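PDB 4EWC: putative nucleoprotein from Infectious salmon anemia virus, which encapsidates the negative-strand viral RNA, shielding it from nucleases and forming the ribonucleoprotein that serves as template for transcription and replication. Local coordinates for residues A[265-277]-A[440-454]. Numbering follows the deposited sequence.
Sequences MKSVLSADQLFAP and VARTCVAVSMVATAF
Ala451, just beyond helix 438-449, fits its methyl against Lys266 and Ser267 near the end of helix 253-269, with Ala451 CB 3.8 Å from Ser267 OG and the CA atoms of Ser267 and Ala451 4.4 Å apart. With positive phi, Ala451 is the C' residue of a Schellman motif, closed by Thr452 N to Val447 O and a weak Ala451 N to Ser448 O bond; this reversal brings the following chain alongside 270-277. The aliphatic part of Lys266 runs past the Ala451 carbonyl; a water links Lys266 NZ to Ala451 O, while the ammonium also forms a salt bridge with Glu296. A second water joins Ser267 OG and Ser448 O.

Where the two helices meet, Ser448 OG donates to Ser267 O at 2.6 Å. A chi1 of 61° turns the Ser270 hydroxyl back to that oxygen, to which it also donates, and the two donors arrive from opposite faces of the carbonyl plane.

Leu274 has the largest buried area on its segment. With CG anti to the backbone N (chi1 179°), it crosses Thr443 at about a right angle, CD2 lying 3.5 Å from Thr443 CG2. Next to it, Cys444 SG approaches Phe275 CE2 obliquely at 4.0 Å.

Ala453 CB packs on the Gln273 backbone. The Gln273 amide stands steeply to the Phe454 ring, planes 78° apart, with NE2 at the ring edge and donating nearly straight to Pro277 O. A water joins Gln273 OE1 to Ala453 N, and OE1 also accepts from Gly297 N. Trp514 and Gln515 of the second subunit pack on Pro277 and Phe454.

The buried contact thus joins the end of helix 253-269 and the turn after it to the end of helix 438-449, in the orthomyxovirus nucleoprotein C-terminal region. Small side chains allow close backbone approach, and hydroxyls and bridging waters serve the backbone polar atoms where the helices end.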
loop_
_atom_site.group_PDB
_atom_site.type_symbol
_atom_site.label_atom_id
_atom_site.label_comp_id
_atom_site.label_asym_id
_atom_site.label_seq_id
_atom_site.Cartn_x
_atom_site.Cartn_y
_atom_site.Cartn_z
HETATM N N MSE A 265 -14.067 11.869 -22.719
HETATM C CA MSE A 265 -13.266 12.977 -22.200
HETATM C C MSE A 265 -12.922 12.811 -20.716
HETATM O O MSE A 265 -11.808 13.141 -20.325
HETATM C CB MSE A 265 -13.839 14.367 -22.564
HETATM C CG MSE A 265 -13.876 14.659 -24.085
HETATM SE SE MSE A 265 -12.156 14.457 -25.051
HETATM C CE MSE A 265 -11.844 12.552 -25.066
ATOM N N LYS A 266 -13.842 12.255 -19.921
ATOM C CA LYS A 266 -13.528 11.921 -18.533
ATOM C C LYS A 266 -12.278 11.047 -18.419
ATOM O O LYS A 266 -11.436 11.249 -17.545
ATOM C CB LYS A 266 -14.696 11.268 -17.789
ATOM C CG LYS A 266 -14.408 11.002 -16.304
ATOM C CD LYS A 266 -15.603 10.407 -15.544
ATOM C CE LYS A 266 -15.305 10.178 -14.045
ATOM N NZ LYS A 266 -15.095 11.444 -13.306
ATOM N N SER A 267 -12.136 10.086 -19.319
ATOM C CA SER A 267 -10.986 9.195 -19.267
ATOM C C SER A 267 -9.703 9.911 -19.703
ATOM O O SER A 267 -8.692 9.864 -19.011
ATOM C CB SER A 267 -11.241 7.964 -20.100
ATOM O OG SER A 267 -12.239 7.165 -19.529
ATOM N N VAL A 268 -9.763 10.595 -20.836
ATOM C CA VAL A 268 -8.577 11.198 -21.442
ATOM C C VAL A 268 -8.004 12.300 -20.562
ATOM O O VAL A 268 -6.778 12.424 -20.393
ATOM C CB VAL A 268 -8.908 11.785 -22.837
ATOM C CG1 VAL A 268 -7.964 12.901 -23.214
ATOM C CG2 VAL A 268 -8.910 10.695 -23.877
ATOM N N LEU A 269 -8.908 13.084 -19.978
ATOM C CA LEU A 269 -8.517 14.250 -19.208
ATOM C C LEU A 269 -8.113 13.915 -17.776
ATOM O O LEU A 269 -7.534 14.752 -17.098
ATOM C CB LEU A 269 -9.655 15.262 -19.169
ATOM C CG LEU A 269 -10.010 15.891 -20.498
ATOM C CD1 LEU A 269 -11.126 16.884 -20.275
ATOM C CD2 LEU A 269 -8.806 16.548 -21.132
ATOM N N SER A 270 -8.422 12.710 -17.306
ATOM C CA SER A 270 -8.140 12.380 -15.912
ATOM C C SER A 270 -6.634 12.314 -15.614
ATOM O O SER A 270 -6.213 12.443 -14.468
ATOM C CB SER A 270 -8.877 11.105 -15.459
ATOM O OG SER A 270 -8.489 9.976 -16.214
ATOM N N ALA A 271 -5.820 12.166 -16.653
ATOM C CA ALA A 271 -4.374 12.141 -16.477
ATOM C C ALA A 271 -3.859 13.521 -16.116
ATOM O O ALA A 271 -2.872 13.649 -15.392
ATOM C CB ALA A 271 -3.679 11.617 -17.721
ATOM N N ASP A 272 -4.529 14.561 -16.598
ATOM C CA ASP A 272 -4.160 15.924 -16.213
ATOM C C ASP A 272 -4.364 16.175 -14.741
ATOM O O ASP A 272 -3.595 16.907 -14.117
ATOM C CB ASP A 272 -4.949 16.956 -17.003
ATOM C CG ASP A 272 -4.853 16.734 -18.500
ATOM O OD1 ASP A 272 -3.942 15.992 -18.960
ATOM O OD2 ASP A 272 -5.701 17.311 -19.223
ATOM N N GLN A 273 -5.405 15.585 -14.172
ATOM C CA GLN A 273 -5.650 15.798 -12.752
ATOM C C GLN A 273 -4.623 15.078 -11.904
ATOM O O GLN A 273 -4.525 15.330 -10.714
ATOM C CB GLN A 273 -7.070 15.401 -12.371
ATOM C CG GLN A 273 -8.016 16.549 -12.433
ATOM C CD GLN A 273 -9.397 16.142 -12.023
ATOM O OE1 GLN A 273 -10.109 15.481 -12.778
ATOM N NE2 GLN A 273 -9.784 16.505 -10.803
ATOM N N LEU A 274 -3.864 14.175 -12.516
ATOM C CA LEU A 274 -2.700 13.617 -11.840
ATOM C C LEU A 274 -1.693 14.750 -11.614
ATOM O O LEU A 274 -1.128 14.901 -10.526
ATOM C CB LEU A 274 -2.081 12.500 -12.662
ATOM C CG LEU A 274 -0.840 11.830 -12.095
ATOM C CD1 LEU A 274 -1.033 11.556 -10.644
ATOM C CD2 LEU A 274 -0.589 10.531 -12.834
ATOM N N PHE A 275 -1.500 15.571 -12.637
ATOM C CA PHE A 275 -0.527 16.649 -12.553
ATOM C C PHE A 275 -1.043 17.897 -11.876
ATOM O O PHE A 275 -0.285 18.589 -11.201
ATOM C CB PHE A 275 0.082 16.958 -13.926
ATOM C CG PHE A 275 0.940 15.852 -14.436
ATOM C CD1 PHE A 275 2.201 15.664 -13.919
ATOM C CD2 PHE A 275 0.462 14.959 -15.381
ATOM C CE1 PHE A 275 2.990 14.638 -14.352
ATOM C CE2 PHE A 275 1.234 13.924 -15.819
ATOM C CZ PHE A 275 2.515 13.766 -15.304
ATOM N N ALA A 276 -2.324 18.192 -12.048
ATOM C CA ALA A 276 -2.918 19.334 -11.348
ATOM C C ALA A 276 -4.337 19.004 -10.867
ATOM O O ALA A 276 -5.313 19.331 -11.532
ATOM C CB ALA A 276 -2.897 20.582 -12.241
ATOM N N PRO A 277 -4.435 18.330 -9.710
ATOM C CA PRO A 277 -5.657 17.780 -9.111
ATOM C C PRO A 277 -6.775 18.793 -8.975
ATOM O O PRO A 277 -7.948 18.420 -9.056
ATOM C CB PRO A 277 -5.211 17.371 -7.705
ATOM C CG PRO A 277 -3.795 17.200 -7.790
ATOM C CD PRO A 277 -3.257 18.047 -8.879
ATOM N N VAL A 440 5.967 6.641 -15.062
ATOM C CA VAL A 440 5.046 7.777 -15.129
ATOM C C VAL A 440 3.944 7.518 -16.157
ATOM O O VAL A 440 2.757 7.678 -15.866
ATOM C CB VAL A 440 5.770 9.076 -15.515
ATOM C CG1 VAL A 440 4.762 10.211 -15.723
ATOM C CG2 VAL A 440 6.768 9.463 -14.448
ATOM N N ALA A 441 4.348 7.097 -17.357
ATOM C CA ALA A 441 3.401 6.815 -18.430
ATOM C C ALA A 441 2.419 5.735 -18.004
ATOM O O ALA A 441 1.215 5.862 -18.248
ATOM C CB ALA A 441 4.130 6.421 -19.712
ATOM N N ARG A 442 2.924 4.684 -17.357
ATOM C CA ARG A 442 2.055 3.615 -16.856
ATOM C C ARG A 442 1.018 4.121 -15.837
ATOM O O ARG A 442 -0.136 3.680 -15.832
ATOM C CB ARG A 442 2.889 2.466 -16.295
ATOM C CG ARG A 442 3.717 1.800 -17.381
ATOM C CD ARG A 442 4.615 0.698 -16.853
ATOM N NE ARG A 442 3.864 -0.520 -16.632
ATOM C CZ ARG A 442 3.544 -1.383 -17.589
ATOM N NH1 ARG A 442 3.917 -1.160 -18.843
ATOM N NH2 ARG A 442 2.838 -2.471 -17.288
ATOM N N THR A 443 1.425 5.073 -15.003
ATOM C CA THR A 443 0.511 5.713 -14.061
ATOM C C THR A 443 -0.566 6.526 -14.797
ATOM O O THR A 443 -1.707 6.587 -14.359
ATOM C CB THR A 443 1.267 6.605 -13.028
ATOM O OG1 THR A 443 2.208 5.817 -12.286
ATOM C CG2 THR A 443 0.313 7.231 -12.048
ATOM N N CYS A 444 -0.200 7.139 -15.915
ATOM C CA CYS A 444 -1.122 7.964 -16.683
ATOM C C CYS A 444 -2.185 7.128 -17.394
ATOM O O CYS A 444 -3.322 7.566 -17.601
ATOM C CB CYS A 444 -0.344 8.786 -17.704
ATOM S SG CYS A 444 0.459 10.165 -16.948
ATOM N N VAL A 445 -1.775 5.926 -17.776
ATOM C CA VAL A 445 -2.630 4.952 -18.382
ATOM C C VAL A 445 -3.604 4.420 -17.330
ATOM O O VAL A 445 -4.812 4.371 -17.569
ATOM C CB VAL A 445 -1.773 3.804 -18.982
ATOM C CG1 VAL A 445 -2.605 2.526 -19.242
ATOM C CG2 VAL A 445 -1.099 4.271 -20.255
ATOM N N ALA A 446 -3.062 4.020 -16.179
ATOM C CA ALA A 446 -3.847 3.485 -15.084
ATOM C C ALA A 446 -4.950 4.457 -14.721
ATOM O O ALA A 446 -6.130 4.091 -14.651
ATOM C CB ALA A 446 -2.968 3.233 -13.877
ATOM N N VAL A 447 -4.551 5.703 -14.487
ATOM C CA VAL A 447 -5.489 6.746 -14.110
ATOM C C VAL A 447 -6.629 6.924 -15.150
ATOM O O VAL A 447 -7.783 7.027 -14.777
ATOM C CB VAL A 447 -4.742 8.053 -13.749
ATOM C CG1 VAL A 447 -5.613 9.289 -13.955
ATOM C CG2 VAL A 447 -4.233 7.971 -12.321
ATOM N N SER A 448 -6.325 6.917 -16.438
ATOM C CA SER A 448 -7.384 6.997 -17.430
ATOM C C SER A 448 -8.283 5.742 -17.484
ATOM O O SER A 448 -9.526 5.834 -17.660
ATOM C CB SER A 448 -6.830 7.349 -18.799
ATOM O OG SER A 448 -6.386 8.708 -18.797
HETATM N N MSE A 449 -7.675 4.575 -17.300
HETATM C CA MSE A 449 -8.465 3.347 -17.257
HETATM C C MSE A 449 -9.561 3.365 -16.187
HETATM O O MSE A 449 -10.671 2.897 -16.426
HETATM C CB MSE A 449 -7.589 2.111 -17.152
HETATM C CG MSE A 449 -6.879 1.802 -18.458
HETATM SE SE MSE A 449 -5.884 0.125 -18.316
HETATM C CE MSE A 449 -7.431 -0.970 -18.815
ATOM N N VAL A 450 -9.253 3.918 -15.018
ATOM C CA VAL A 450 -10.236 4.023 -13.964
ATOM C C VAL A 450 -10.874 5.399 -13.968
ATOM O O VAL A 450 -11.742 5.698 -13.133
ATOM C CB VAL A 450 -9.630 3.693 -12.600
ATOM C CG1 VAL A 450 -9.094 2.257 -12.618
ATOM C CG2 VAL A 450 -8.540 4.732 -12.221
ATOM N N ALA A 451 -10.453 6.216 -14.936
ATOM C CA ALA A 451 -11.046 7.541 -15.170
ATOM C C ALA A 451 -11.101 8.430 -13.931
ATOM O O ALA A 451 -12.080 9.145 -13.724
ATOM C CB ALA A 451 -12.451 7.398 -15.757
ATOM N N THR A 452 -10.054 8.387 -13.114
ATOM C CA THR A 452 -9.997 9.251 -11.930
ATOM C C THR A 452 -8.616 9.354 -11.311
ATOM O O THR A 452 -7.963 8.350 -11.056
ATOM C CB THR A 452 -11.019 8.829 -10.831
ATOM O OG1 THR A 452 -11.005 9.803 -9.776
ATOM C CG2 THR A 452 -10.732 7.404 -10.278
ATOM N N ALA A 453 -8.170 10.576 -11.050
ATOM C CA ALA A 453 -6.887 10.755 -10.357
ATOM C C ALA A 453 -6.983 10.409 -8.872
ATOM O O ALA A 453 -5.973 10.364 -8.185
ATOM C CB ALA A 453 -6.343 12.177 -10.546
ATOM N N PHE A 454 -8.186 10.157 -8.376
ATOM C CA PHE A 454 -8.365 10.037 -6.937
ATOM C C PHE A 454 -8.572 8.618 -6.481
ATOM O O PHE A 454 -9.028 8.374 -5.360
ATOM C CB PHE A 454 -9.496 10.963 -6.473
ATOM C CG PHE A 454 -9.308 12.370 -6.932
ATOM C CD1 PHE A 454 -8.198 13.092 -6.517
ATOM C CD2 PHE A 454 -10.178 12.951 -7.833
ATOM C CE1 PHE A 454 -7.988 14.365 -6.959
ATOM C CE2 PHE A 454 -9.958 14.244 -8.283
ATOM C CZ PHE A 454 -8.862 14.947 -7.839
HETATM O O HOH W 1 -12.334 12.094 -13.714
HETATM O O HOH W 2 -11.829 4.653 -18.767
HETATM O O HOH W 3 -9.936 12.641 -12.249
#